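Nitroreductase family protein (PDB 4QLX) is an FMN-dependent enone reductase that probably uses NADH to turn 10-oxo-11-octadecenoate into 10-oxooctadecanoate, in a pathway that saturates and so detoxifies polyunsaturated fatty acids. Local coordinates at residues 20-25 / 155-160; 47-52 / 149-154; 164-169 / 194-199. One frame throughout, in Å; residues are numbered along the deposited sequence.

Contact 1. Residues 20-25 / 155-160; sequences FNRHSV and LLLVAR. With FMN (flavin mononucleotide), chain C.
Arg22 and Arg160 touch through their aliphatic parts, which cross at about a right angle. CG of Arg22, held anti to its backbone N (chi1 -178°), lies there against CD of Arg160 at 3.6 Å. Their guanidinium planes stand 86° apart, and each charged end leaves the crossing for partners of its own; NE of Arg22 and NE of Arg160 lie 6.6 Å apart, not in contact. Beyond CD, the Arg160 chain lies over the backbone of the loop. The carbonyl O of Asn21 sits over the centre of one face of the Arg160 guanidinium, 3.5 Å above its plane, while NE and NH2 bond to the carbonyls of Val18 and Asp17 in helix 15-20. Asn21, the first residue past that helix, touches NH2 of Arg160 with its CB and turns its amide back to Asp17.

The loop carries the Arg-x-Ser-x-Arg FMN-binding sequence of the nitroreductase fold, Arg22, Ser24 and Arg26, and here it is laid on the long helix 137-161. CD of Arg22 comes to 4.5 Å from CB of Leu156. At the tip, NH1 of Arg22 meets O2P of FMN edge-on and in plane at 2.8 Å, and NH2 reaches O3P at 3.0 Å. The Ser24 backbone N donates an almost straight bond of 2.7 Å to O1P, and its OG donates to O2P. The Arg22 guanidinium would help to offset the phosphate charge, while Ser24 adds neutral hydrogen bonds; NH2 of Arg22 also bonds to O of Thr48 of the second subunit.

Contact 2. Residues 47-52 / 149-154; sequences ATAPSA and SVVGMQ. With FMN (flavin mononucleotide), chain J; KTC (10-oxooctadecanoic acid), chain D.
The loop leaves helix 36-46 at Ala47 and runs close against helix 137-161, with CA of Ala49 5.4 Å from CA of Val151. The methyl of Ala49 points at the helix and rests 3.9 Å from CA of Val151, with CG2 of Val150 a little farther off at 4.2 Å. Val151 holds its CG2 anti to its own backbone N, and from there the methyl reaches CA of Ala47 at 3.8 Å. CG2 of Val150 also presses on the carbonyl O of Pro50 at 3.3 Å, and this buried oxygen has no polar partner in the model.

Helix 137-161 is the long helix at the dimer interface of this nitroreductase fold, Ser149 packing on Ser149 of the second subunit, and the loop passes from it to the flavin. Gln154 reaches across to Thr48, the two side chains crossing at about a right angle. Its NE2 donates to OG1 of Thr48 at 3.2 Å, nearly in the amide plane though bent (144°), and also to O of Ala46; OG1 in turn bonds to O of Glu45. An alanine in place of Gln154 would probably leave Ala46 O and Thr48 OG1 without this shared donor and open a gap beside Ala49.

Farther along, CB of Pro50 approaches O3' of FMN at 3.0 Å, and Ser51 N adds a weak bond to the same oxygen. CB of Ala52 lies 3.8 Å from C6 of the bound 10-oxooctadecanoic acid and touches the flavin at C7, while this FMN is also hydrogen-bonded to Arg22 and Ser24 of the second subunit.

Contact 3. Residues 164-169 / 194-199; sequences YDANAF and IAIGKA. With FMN (flavin mononucleotide), chain C.
Asp165 and Gly197 form a hydrogen-bonded antiparallel pair between strands whose directions differ by 167°. The N of Asp165 donates to O of Gly197 at 2.8 Å and N of Gly197 donates back to O of Asp165; Asn167 and Ala195 repeat this pair of hydrogen bonds.

The Asp165 side chain runs outward from CB, which stands 4.1 Å from O of Gly197 and packs on Val25. Past CG the carboxylate divides its partners. OD1 makes a salt bridge to NH1 of Arg160, while OD2 receives a bond of 2.7 Å from a water that accepts one from N of Ala199; CB of Ala199 lies 4.0 Å from OD2.

Ala166, Ala168, Ile194 and Ile196 point to the other face, where CD1 of Ile194 meets CB of Ala168 at 3.7 Å and Leu156 of helix 137-161 covers Ala166, Ala168 and Ile194. Next to Asp165 on its own face, OD1 of Asn167 accepts a hydrogen bond from NE2 of Gln83. At the strand's end, O of Ala168 comes 2.9 Å from N10 of FMN, and CA of Phe169 lies 3.0 Å from N5, so this strand, outermost of the four in the chain, lines the flavin. The Phe169 ring turns its edge to N of Ala195.

With an arginine on one carboxylate oxygen and a water on the other, Asp165 is likely to be charged and fixed in its rotation, tying strand 165-169 to helix 137-161 and, through the water, to Ala199 beyond strand 188-197.

All three contacts are largely buried, but contact 3 is backbone-bonded sheet and sits with contact 2 nearer the middle of the chain, while contact 1 has an exposed edge at Asn21. Contacts 1 and 2 use neighbouring turns of helix 137-161 and both touch the second subunit, which does not reach contact 3. Contact 1 packs the aliphatic parts of two arginines whose charged ends bond elsewhere; contact 2 relies on methyl groups with one glutamine bond. Contacts 1 and 3, their centres about 7 Å apart, serve the same FMN, at its phosphate and its ring; contact 2 touches the other FMN. CE of Met153, 4.2 Å from CD of Arg22, joins contact 2 to contact 1.

Contact 1. Residues 20-25 / 155-160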
loop_
_atom_site.group_PDB
_atom_site.type_symbol
_atom_site.label_atom_id
_atom_site.label_comp_id
_atom_site.label_asym_id
_atom_site.label_seq_id
_atom_site.Cartn_x
_atom_site.Cartn_y
_atom_site.Cartn_z
ATOM N N PHE A 20 -4.101 -11.550 4.972
ATOM C CA PHE A 20 -3.096 -12.541 5.385
ATOM C C PHE A 20 -3.141 -13.841 4.564
ATOM O O PHE A 20 -2.210 -14.654 4.615
ATOM C CB PHE A 20 -3.264 -12.862 6.875
ATOM C CG PHE A 20 -3.218 -11.653 7.765
ATOM C CD1 PHE A 20 -2.472 -10.534 7.407
ATOM C CD2 PHE A 20 -3.919 -11.630 8.957
ATOM C CE1 PHE A 20 -2.423 -9.413 8.228
ATOM C CE2 PHE A 20 -3.883 -10.506 9.783
ATOM C CZ PHE A 20 -3.130 -9.395 9.412
ATOM N N ASN A 21 -4.216 -14.036 3.812
ATOM C CA ASN A 21 -4.297 -15.159 2.870
ATOM C C ASN A 21 -4.220 -14.679 1.432
ATOM O O ASN A 21 -4.631 -15.387 0.506
ATOM C CB ASN A 21 -5.582 -15.964 3.069
ATOM C CG ASN A 21 -5.538 -16.826 4.305
ATOM O OD1 ASN A 21 -4.505 -17.421 4.621
ATOM N ND2 ASN A 21 -6.660 -16.902 5.018
ATOM N N ARG A 22 -3.709 -13.463 1.259
ATOM C CA ARG A 22 -3.471 -12.895 -0.062
ATOM C C ARG A 22 -2.249 -13.548 -0.693
ATOM O O ARG A 22 -1.201 -13.649 -0.060
ATOM C CB ARG A 22 -3.258 -11.372 0.019
ATOM C CG ARG A 22 -3.056 -10.733 -1.354
ATOM C CD ARG A 22 -2.213 -9.479 -1.305
ATOM N NE ARG A 22 -0.942 -9.723 -0.624
ATOM C CZ ARG A 22 0.113 -10.306 -1.187
ATOM N NH1 ARG A 22 0.076 -10.711 -2.463
ATOM N NH2 ARG A 22 1.212 -10.487 -0.467
ATOM N N HIS A 23 -2.375 -13.978 -1.947
ATOM C CA HIS A 23 -1.222 -14.442 -2.691
ATOM C C HIS A 23 -1.245 -13.835 -4.074
ATOM O O HIS A 23 -2.312 -13.534 -4.603
ATOM C CB HIS A 23 -1.212 -15.983 -2.789
ATOM C CG HIS A 23 -1.198 -16.674 -1.461
ATOM N ND1 HIS A 23 -0.034 -16.927 -0.766
ATOM C CD2 HIS A 23 -2.204 -17.175 -0.705
ATOM C CE1 HIS A 23 -0.324 -17.546 0.364
ATOM N NE2 HIS A 23 -1.634 -17.708 0.426
ATOM N N SER A 24 -0.069 -13.677 -4.665
ATOM C CA SER A 24 0.023 -13.335 -6.067
ATOM C C SER A 24 -0.551 -14.445 -6.918
ATOM O O SER A 24 -0.038 -15.573 -6.918
ATOM C CB SER A 24 1.463 -13.063 -6.466
ATOM O OG SER A 24 1.825 -11.736 -6.113
ATOM N N VAL A 25 -1.624 -14.134 -7.639
ATOM C CA VAL A 25 -2.197 -15.083 -8.602
ATOM C C VAL A 25 -1.876 -14.605 -10.013
ATOM O O VAL A 25 -2.080 -13.432 -10.329
ATOM C CB VAL A 25 -3.709 -15.240 -8.395
ATOM C CG1 VAL A 25 -4.332 -16.107 -9.482
ATOM C CG2 VAL A 25 -3.984 -15.821 -6.997
ATOM N N LEU A 155 -5.673 -1.727 -3.901
ATOM C CA LEU A 155 -6.421 -2.339 -5.000
ATOM C C LEU A 155 -6.263 -3.874 -4.963
ATOM O O LEU A 155 -7.196 -4.618 -5.290
ATOM C CB LEU A 155 -5.963 -1.765 -6.352
ATOM C CG LEU A 155 -6.725 -2.229 -7.607
ATOM C CD1 LEU A 155 -8.235 -2.103 -7.416
ATOM C CD2 LEU A 155 -6.290 -1.442 -8.830
ATOM N N LEU A 156 -5.092 -4.346 -4.533
ATOM C CA LEU A 156 -4.871 -5.790 -4.382
ATOM C C LEU A 156 -5.815 -6.370 -3.331
ATOM O O LEU A 156 -6.312 -7.499 -3.473
ATOM C CB LEU A 156 -3.419 -6.086 -4.001
ATOM C CG LEU A 156 -2.299 -5.832 -5.010
ATOM C CD1 LEU A 156 -0.983 -6.092 -4.323
ATOM C CD2 LEU A 156 -2.420 -6.756 -6.226
ATOM N N LEU A 157 -6.063 -5.596 -2.276
ATOM C CA LEU A 157 -6.946 -6.046 -1.201
ATOM C C LEU A 157 -8.400 -5.941 -1.662
ATOM O O LEU A 157 -9.193 -6.852 -1.443
ATOM C CB LEU A 157 -6.712 -5.223 0.091
ATOM C CG LEU A 157 -5.277 -5.351 0.626
ATOM C CD1 LEU A 157 -4.989 -4.466 1.829
ATOM C CD2 LEU A 157 -4.998 -6.821 0.991
ATOM N N VAL A 158 -8.733 -4.820 -2.299
ATOM C CA VAL A 158 -10.076 -4.607 -2.817
ATOM C C VAL A 158 -10.447 -5.754 -3.752
ATOM O O VAL A 158 -11.551 -6.299 -3.668
ATOM C CB VAL A 158 -10.194 -3.257 -3.553
ATOM C CG1 VAL A 158 -11.494 -3.188 -4.326
ATOM C CG2 VAL A 158 -10.122 -2.114 -2.545
ATOM N N ALA A 159 -9.511 -6.136 -4.606
ATOM C CA ALA A 159 -9.738 -7.243 -5.540
ATOM C C ALA A 159 -10.245 -8.482 -4.800
ATOM O O ALA A 159 -11.257 -9.077 -5.190
ATOM C CB ALA A 159 -8.455 -7.552 -6.317
ATOM N N ARG A 160 -9.557 -8.840 -3.714
ATOM C CA ARG A 160 -9.920 -10.002 -2.904
ATOM C C ARG A 160 -11.226 -9.787 -2.144
ATOM O O ARG A 160 -12.042 -10.698 -2.041
ATOM C CB ARG A 160 -8.781 -10.360 -1.931
ATOM C CG ARG A 160 -7.696 -11.210 -2.592
ATOM C CD ARG A 160 -6.572 -11.644 -1.639
ATOM N NE ARG A 160 -7.038 -12.301 -0.415
ATOM C CZ ARG A 160 -7.556 -13.528 -0.351
ATOM N NH1 ARG A 160 -7.722 -14.265 -1.453
ATOM N NH2 ARG A 160 -7.932 -14.013 0.827
HETATM N N1 FMN C . 5.281 -10.914 -10.047
HETATM C C2 FMN C . 5.521 -11.323 -11.342
HETATM O O2 FMN C . 5.238 -12.460 -11.696
HETATM N N3 FMN C . 6.078 -10.475 -12.262
HETATM C C4 FMN C . 6.398 -9.192 -11.884
HETATM O O4 FMN C . 6.906 -8.427 -12.692
HETATM C C4A FMN C . 6.174 -8.774 -10.582
HETATM N N5 FMN C . 6.504 -7.493 -10.222
HETATM C C5A FMN C . 6.268 -7.042 -8.946
HETATM C C6 FMN C . 6.615 -5.736 -8.655
HETATM C C7 FMN C . 6.389 -5.236 -7.385
HETATM C C7M FMN C . 6.749 -3.823 -7.055
HETATM C C8 FMN C . 5.825 -6.052 -6.421
HETATM C C8M FMN C . 5.595 -5.459 -5.070
HETATM C C9 FMN C . 5.471 -7.373 -6.716
HETATM C C9A FMN C . 5.697 -7.881 -7.998
HETATM N N10 FMN C . 5.378 -9.197 -8.362
HETATM C C10 FMN C . 5.612 -9.629 -9.655
HETATM C "C1'" FMN C . 4.763 -10.173 -7.390
HETATM C "C2'" FMN C . 5.835 -10.632 -6.375
HETATM O "O2'" FMN C . 6.727 -11.554 -6.965
HETATM C "C3'" FMN C . 5.221 -11.246 -5.119
HETATM O "O3'" FMN C . 4.538 -10.221 -4.419
HETATM C "C4'" FMN C . 6.242 -11.860 -4.150
HETATM O "O4'" FMN C . 6.935 -12.956 -4.709
HETATM C "C5'" FMN C . 5.545 -12.313 -2.868
HETATM O "O5'" FMN C . 4.534 -13.257 -3.145
HETATM P P FMN C . 3.004 -12.949 -2.732
HETATM O O1P FMN C . 2.182 -14.129 -3.207
HETATM O O2P FMN C . 2.538 -11.668 -3.402
HETATM O O3P FMN C . 2.872 -12.804 -1.233
#

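Contact 2. Residues 47-52 / 149-154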
loop_
_atom_site.group_PDB
_atom_site.type_symbol
_atom_site.label_atom_id
_atom_site.label_comp_id
_atom_site.label_asym_id
_atom_site.label_seq_id
_atom_site.Cartn_x
_atom_site.Cartn_y
_atom_site.Cartn_z
ATOM N N ALA A 47 -8.970 4.042 -4.049
ATOM C CA ALA A 47 -8.505 5.430 -4.038
ATOM C C ALA A 47 -8.964 6.162 -2.785
ATOM O O ALA A 47 -8.761 7.378 -2.656
ATOM C CB ALA A 47 -8.972 6.166 -5.288
ATOM N N THR A 48 -9.577 5.427 -1.860
ATOM C CA THR A 48 -9.701 5.894 -0.477
ATOM C C THR A 48 -8.321 5.945 0.195
ATOM O O THR A 48 -8.168 6.522 1.278
ATOM C CB THR A 48 -10.654 4.999 0.353
ATOM O OG1 THR A 48 -10.140 3.664 0.414
ATOM C CG2 THR A 48 -12.041 4.963 -0.275
ATOM N N ALA A 49 -7.311 5.362 -0.456
ATOM C CA ALA A 49 -5.926 5.405 0.037
ATOM C C ALA A 49 -5.436 6.830 0.376
ATOM O O ALA A 49 -5.918 7.808 -0.201
ATOM C CB ALA A 49 -4.978 4.753 -1.013
ATOM N N PRO A 50 -4.467 6.949 1.311
ATOM C CA PRO A 50 -3.837 8.247 1.590
ATOM C C PRO A 50 -2.892 8.618 0.458
ATOM O O PRO A 50 -2.558 7.770 -0.362
ATOM C CB PRO A 50 -3.053 7.985 2.876
ATOM C CG PRO A 50 -2.628 6.558 2.709
ATOM C CD PRO A 50 -3.847 5.874 2.105
ATOM N N SER A 51 -2.468 9.873 0.418
ATOM C CA SER A 51 -1.558 10.361 -0.608
ATOM C C SER A 51 -0.904 11.607 -0.030
ATOM O O SER A 51 -1.514 12.295 0.803
ATOM C CB SER A 51 -2.298 10.668 -1.924
ATOM O OG SER A 51 -3.216 11.740 -1.746
ATOM N N ALA A 52 0.332 11.889 -0.430
ATOM C CA ALA A 52 1.017 13.063 0.111
ATOM C C ALA A 52 0.231 14.322 -0.221
ATOM O O ALA A 52 -0.135 14.547 -1.373
ATOM C CB ALA A 52 2.452 13.161 -0.424
ATOM N N SER A 149 1.889 3.376 -5.168
ATOM C CA SER A 149 2.140 2.101 -4.509
ATOM C C SER A 149 1.116 1.860 -3.406
ATOM O O SER A 149 0.669 0.735 -3.216
ATOM C CB SER A 149 3.572 2.063 -3.946
ATOM O OG SER A 149 4.525 2.323 -4.971
ATOM N N VAL A 150 0.727 2.903 -2.669
ATOM C CA VAL A 150 -0.243 2.654 -1.605
ATOM C C VAL A 150 -1.635 2.422 -2.181
ATOM O O VAL A 150 -2.410 1.645 -1.611
ATOM C CB VAL A 150 -0.303 3.788 -0.539
ATOM C CG1 VAL A 150 1.065 3.967 0.134
ATOM C CG2 VAL A 150 -0.812 5.115 -1.133
ATOM N N VAL A 151 -1.974 3.078 -3.294
ATOM C CA VAL A 151 -3.279 2.818 -3.895
ATOM C C VAL A 151 -3.249 1.436 -4.569
ATOM O O VAL A 151 -4.254 0.720 -4.578
ATOM C CB VAL A 151 -3.717 3.944 -4.899
ATOM C CG1 VAL A 151 -3.000 3.820 -6.237
ATOM C CG2 VAL A 151 -5.223 3.894 -5.132
ATOM N N GLY A 152 -2.092 1.041 -5.097
ATOM C CA GLY A 152 -1.952 -0.289 -5.690
ATOM C C GLY A 152 -2.132 -1.397 -4.668
ATOM O O GLY A 152 -2.800 -2.414 -4.911
ATOM N N MET A 153 -1.514 -1.202 -3.511
ATOM C CA MET A 153 -1.680 -2.125 -2.392
ATOM C C MET A 153 -3.150 -2.219 -1.983
ATOM O O MET A 153 -3.649 -3.299 -1.728
ATOM C CB MET A 153 -0.820 -1.687 -1.194
ATOM C CG MET A 153 -0.797 -2.716 -0.024
ATOM S SD MET A 153 -0.062 -4.316 -0.454
ATOM C CE MET A 153 -1.492 -5.401 -0.406
ATOM N N GLN A 154 -3.861 -1.094 -1.929
ATOM C CA GLN A 154 -5.267 -1.184 -1.551
ATOM C C GLN A 154 -6.058 -1.910 -2.638
ATOM O O GLN A 154 -6.972 -2.661 -2.326
ATOM C CB GLN A 154 -5.865 0.203 -1.250
ATOM C CG GLN A 154 -5.383 0.734 0.107
ATOM C CD GLN A 154 -6.445 1.510 0.882
ATOM O OE1 GLN A 154 -6.528 1.405 2.109
ATOM N NE2 GLN A 154 -7.266 2.290 0.168
HETATM N N1 FMN J . 0.410 14.085 6.748
HETATM C C2 FMN J . 1.069 15.003 7.540
HETATM O O2 FMN J . 0.445 15.630 8.400
HETATM N N3 FMN J . 2.414 15.247 7.353
HETATM C C4 FMN J . 3.117 14.570 6.381
HETATM O O4 FMN J . 4.313 14.766 6.203
HETATM C C4A FMN J . 2.469 13.633 5.599
HETATM N N5 FMN J . 3.189 12.958 4.643
HETATM C C5A FMN J . 2.570 12.010 3.862
HETATM C C6 FMN J . 3.334 11.327 2.917
HETATM C C7 FMN J . 2.725 10.365 2.130
HETATM C C7M FMN J . 3.515 9.615 1.096
HETATM C C8 FMN J . 1.377 10.082 2.294
HETATM C C8M FMN J . 0.757 9.036 1.427
HETATM C C9 FMN J . 0.611 10.769 3.242
HETATM C C9A FMN J . 1.213 11.743 4.039
HETATM N N10 FMN J . 0.472 12.463 4.990
HETATM C C10 FMN J . 1.112 13.385 5.781
HETATM C "C1'" FMN J . -0.994 12.204 5.214
HETATM C "C2'" FMN J . -1.819 12.890 4.099
HETATM O "O2'" FMN J . -1.824 14.317 4.251
HETATM C "C3'" FMN J . -3.237 12.301 4.029
HETATM O "O3'" FMN J . -3.148 10.924 3.638
HETATM C "C4'" FMN J . -4.162 12.979 3.013
HETATM O "O4'" FMN J . -4.467 14.296 3.389
HETATM C "C5'" FMN J . -5.472 12.208 2.861
HETATM O "O5'" FMN J . -6.124 12.176 4.111
HETATM P P FMN J . -6.475 10.785 4.873
HETATM O O1P FMN J . -7.375 9.929 4.012
HETATM O O2P FMN J . -5.213 10.026 5.133
HETATM O O3P FMN J . -7.162 11.175 6.178
HETATM O O1 KTC D . -5.791 18.181 10.938
HETATM C C17 KTC D . -5.921 19.289 10.425
HETATM O O KTC D . -6.237 20.339 11.188
HETATM C C16 KTC D . -5.716 19.459 8.939
HETATM C C15 KTC D . -4.710 18.413 8.494
HETATM C C14 KTC D . -3.595 19.066 7.706
HETATM C C13 KTC D . -3.673 18.590 6.269
HETATM C C12 KTC D . -2.472 17.726 5.949
HETATM C C11 KTC D . -1.317 18.583 5.479
HETATM C C10 KTC D . -0.554 17.808 4.418
HETATM C C9 KTC D . 0.682 17.163 5.024
HETATM C C8 KTC D . 1.259 16.239 3.993
HETATM O O2 KTC D . 0.543 15.387 3.477
HETATM C C7 KTC D . 2.717 16.386 3.627
HETATM C C6 KTC D . 3.120 15.266 2.687
HETATM C C5 KTC D . 4.627 15.073 2.673
HETATM C C4 KTC D . 5.244 15.830 1.507
HETATM C C3 KTC D . 6.764 15.668 1.486
HETATM C C2 KTC D . 7.393 16.753 0.616
HETATM C C1 KTC D . 6.597 16.932 -0.674
HETATM C C KTC D . 7.245 17.911 -1.631
#

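Contact 3. Residues 164-169 / 194-199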
loop_
_atom_site.group_PDB
_atom_site.type_symbol
_atom_site.label_atom_id
_atom_site.label_comp_id
_atom_site.label_asym_id
_atom_site.label_seq_id
_atom_site.Cartn_x
_atom_site.Cartn_y
_atom_site.Cartn_z
ATOM N N TYR A 164 -12.228 -11.743 -5.934
ATOM C CA TYR A 164 -11.254 -12.005 -6.979
ATOM C C TYR A 164 -9.867 -12.264 -6.401
ATOM O O TYR A 164 -9.715 -12.519 -5.204
ATOM C CB TYR A 164 -11.208 -10.829 -7.964
ATOM C CG TYR A 164 -12.554 -10.598 -8.616
ATOM C CD1 TYR A 164 -13.181 -11.620 -9.322
ATOM C CD2 TYR A 164 -13.202 -9.373 -8.521
ATOM C CE1 TYR A 164 -14.419 -11.437 -9.906
ATOM C CE2 TYR A 164 -14.446 -9.176 -9.108
ATOM C CZ TYR A 164 -15.042 -10.217 -9.809
ATOM O OH TYR A 164 -16.271 -10.044 -10.403
ATOM N N ASP A 165 -8.868 -12.201 -7.266
ATOM C CA ASP A 165 -7.475 -12.259 -6.853
ATOM C C ASP A 165 -6.675 -11.443 -7.831
ATOM O O ASP A 165 -7.231 -10.932 -8.801
ATOM C CB ASP A 165 -6.970 -13.700 -6.785
ATOM C CG ASP A 165 -7.309 -14.354 -5.467
ATOM O OD1 ASP A 165 -6.709 -13.956 -4.433
ATOM O OD2 ASP A 165 -8.189 -15.239 -5.450
ATOM N N ALA A 166 -5.372 -11.325 -7.590
ATOM C CA ALA A 166 -4.592 -10.318 -8.284
ATOM C C ALA A 166 -3.087 -10.498 -8.164
ATOM O O ALA A 166 -2.582 -11.128 -7.237
ATOM C CB ALA A 166 -4.993 -8.902 -7.755
ATOM N N ASN A 167 -2.375 -9.913 -9.118
ATOM C CA ASN A 167 -0.928 -9.869 -9.083
ATOM C C ASN A 167 -0.471 -8.463 -9.401
ATOM O O ASN A 167 -0.929 -7.868 -10.382
ATOM C CB ASN A 167 -0.319 -10.867 -10.080
ATOM C CG ASN A 167 1.179 -10.658 -10.282
ATOM O OD1 ASN A 167 1.640 -10.390 -11.391
ATOM N ND2 ASN A 167 1.943 -10.773 -9.202
ATOM N N ALA A 168 0.413 -7.925 -8.563
ATOM C CA ALA A 168 1.066 -6.653 -8.852
ATOM C C ALA A 168 2.339 -6.968 -9.606
ATOM O O ALA A 168 2.981 -7.991 -9.340
ATOM C CB ALA A 168 1.354 -5.861 -7.562
ATOM N N PHE A 169 2.685 -6.146 -10.598
ATOM C CA PHE A 169 3.897 -6.412 -11.376
ATOM C C PHE A 169 4.505 -5.152 -11.979
ATOM O O PHE A 169 3.789 -4.283 -12.471
ATOM C CB PHE A 169 3.624 -7.443 -12.487
ATOM C CG PHE A 169 2.723 -6.945 -13.583
ATOM C CD1 PHE A 169 1.348 -7.106 -13.487
ATOM C CD2 PHE A 169 3.250 -6.333 -14.711
ATOM C CE1 PHE A 169 0.513 -6.661 -14.489
ATOM C CE2 PHE A 169 2.421 -5.876 -15.718
ATOM C CZ PHE A 169 1.042 -6.041 -15.606
ATOM N N ILE A 194 -1.589 -3.910 -12.153
ATOM C CA ILE A 194 -2.336 -4.806 -11.275
ATOM C C ILE A 194 -3.202 -5.703 -12.152
ATOM O O ILE A 194 -4.185 -5.239 -12.731
ATOM C CB ILE A 194 -3.239 -4.054 -10.274
ATOM C CG1 ILE A 194 -2.457 -3.021 -9.438
ATOM C CG2 ILE A 194 -3.987 -5.027 -9.373
ATOM C CD1 ILE A 194 -1.344 -3.586 -8.589
ATOM N N ALA A 195 -2.840 -6.980 -12.270
ATOM C CA ALA A 195 -3.680 -7.920 -13.005
ATOM C C ALA A 195 -4.747 -8.455 -12.074
ATOM O O ALA A 195 -4.437 -8.847 -10.965
ATOM C CB ALA A 195 -2.839 -9.073 -13.589
ATOM N N ILE A 196 -5.998 -8.487 -12.528
ATOM C CA ILE A 196 -7.118 -8.920 -11.690
ATOM C C ILE A 196 -7.984 -9.975 -12.397
ATOM O O ILE A 196 -8.226 -9.880 -13.604
ATOM C CB ILE A 196 -8.030 -7.718 -11.306
ATOM C CG1 ILE A 196 -7.220 -6.583 -10.658
ATOM C CG2 ILE A 196 -9.184 -8.149 -10.411
ATOM C CD1 ILE A 196 -8.097 -5.371 -10.215
ATOM N N GLY A 197 -8.449 -10.973 -11.648
ATOM C CA GLY A 197 -9.432 -11.918 -12.158
ATOM C C GLY A 197 -9.777 -12.974 -11.127
ATOM O O GLY A 197 -9.383 -12.851 -9.969
ATOM N N LYS A 198 -10.523 -13.999 -11.537
ATOM C CA LYS A 198 -10.780 -15.171 -10.696
ATOM C C LYS A 198 -9.632 -16.143 -10.812
ATOM O O LYS A 198 -9.182 -16.433 -11.914
ATOM C CB LYS A 198 -12.071 -15.902 -11.095
ATOM C CG LYS A 198 -13.356 -15.373 -10.494
ATOM C CD LYS A 198 -13.504 -15.792 -9.039
ATOM C CE LYS A 198 -13.522 -17.305 -8.893
ATOM N NZ LYS A 198 -13.757 -17.700 -7.469
ATOM N N ALA A 199 -9.178 -16.663 -9.680
ATOM C CA ALA A 199 -8.072 -17.608 -9.671
ATOM C C ALA A 199 -8.426 -18.840 -10.486
ATOM O O ALA A 199 -9.565 -19.320 -10.438
ATOM C CB ALA A 199 -7.709 -17.998 -8.242
HETATM N N1 FMN C . 5.281 -10.914 -10.047
HETATM C C2 FMN C . 5.521 -11.323 -11.342
HETATM O O2 FMN C . 5.238 -12.460 -11.696
HETATM N N3 FMN C . 6.078 -10.475 -12.262
HETATM C C4 FMN C . 6.398 -9.192 -11.884
HETATM O O4 FMN C . 6.906 -8.427 -12.692
HETATM C C4A FMN C . 6.174 -8.774 -10.582
HETATM N N5 FMN C . 6.504 -7.493 -10.222
HETATM C C5A FMN C . 6.268 -7.042 -8.946
HETATM C C6 FMN C . 6.615 -5.736 -8.655
HETATM C C7 FMN C . 6.389 -5.236 -7.385
HETATM C C7M FMN C . 6.749 -3.823 -7.055
HETATM C C8 FMN C . 5.825 -6.052 -6.421
HETATM C C8M FMN C . 5.595 -5.459 -5.070
HETATM C C9 FMN C . 5.471 -7.373 -6.716
HETATM C C9A FMN C . 5.697 -7.881 -7.998
HETATM N N10 FMN C . 5.378 -9.197 -8.362
HETATM C C10 FMN C . 5.612 -9.629 -9.655
HETATM C "C1'" FMN C . 4.763 -10.173 -7.390
HETATM C "C2'" FMN C . 5.835 -10.632 -6.375
HETATM O "O2'" FMN C . 6.727 -11.554 -6.965
HETATM C "C3'" FMN C . 5.221 -11.246 -5.119
HETATM O "O3'" FMN C . 4.538 -10.221 -4.419
HETATM C "C4'" FMN C . 6.242 -11.860 -4.150
HETATM O "O4'" FMN C . 6.935 -12.956 -4.709
HETATM C "C5'" FMN C . 5.545 -12.313 -2.868
HETATM O "O5'" FMN C . 4.534 -13.257 -3.145
HETATM P P FMN C . 3.004 -12.949 -2.732
HETATM O O1P FMN C . 2.182 -14.129 -3.207
HETATM O O2P FMN C . 2.538 -11.668 -3.402
HETATM O O3P FMN C . 2.872 -12.804 -1.233
HETATM O O HOH W 1 -10.107 -15.594 -7.342
#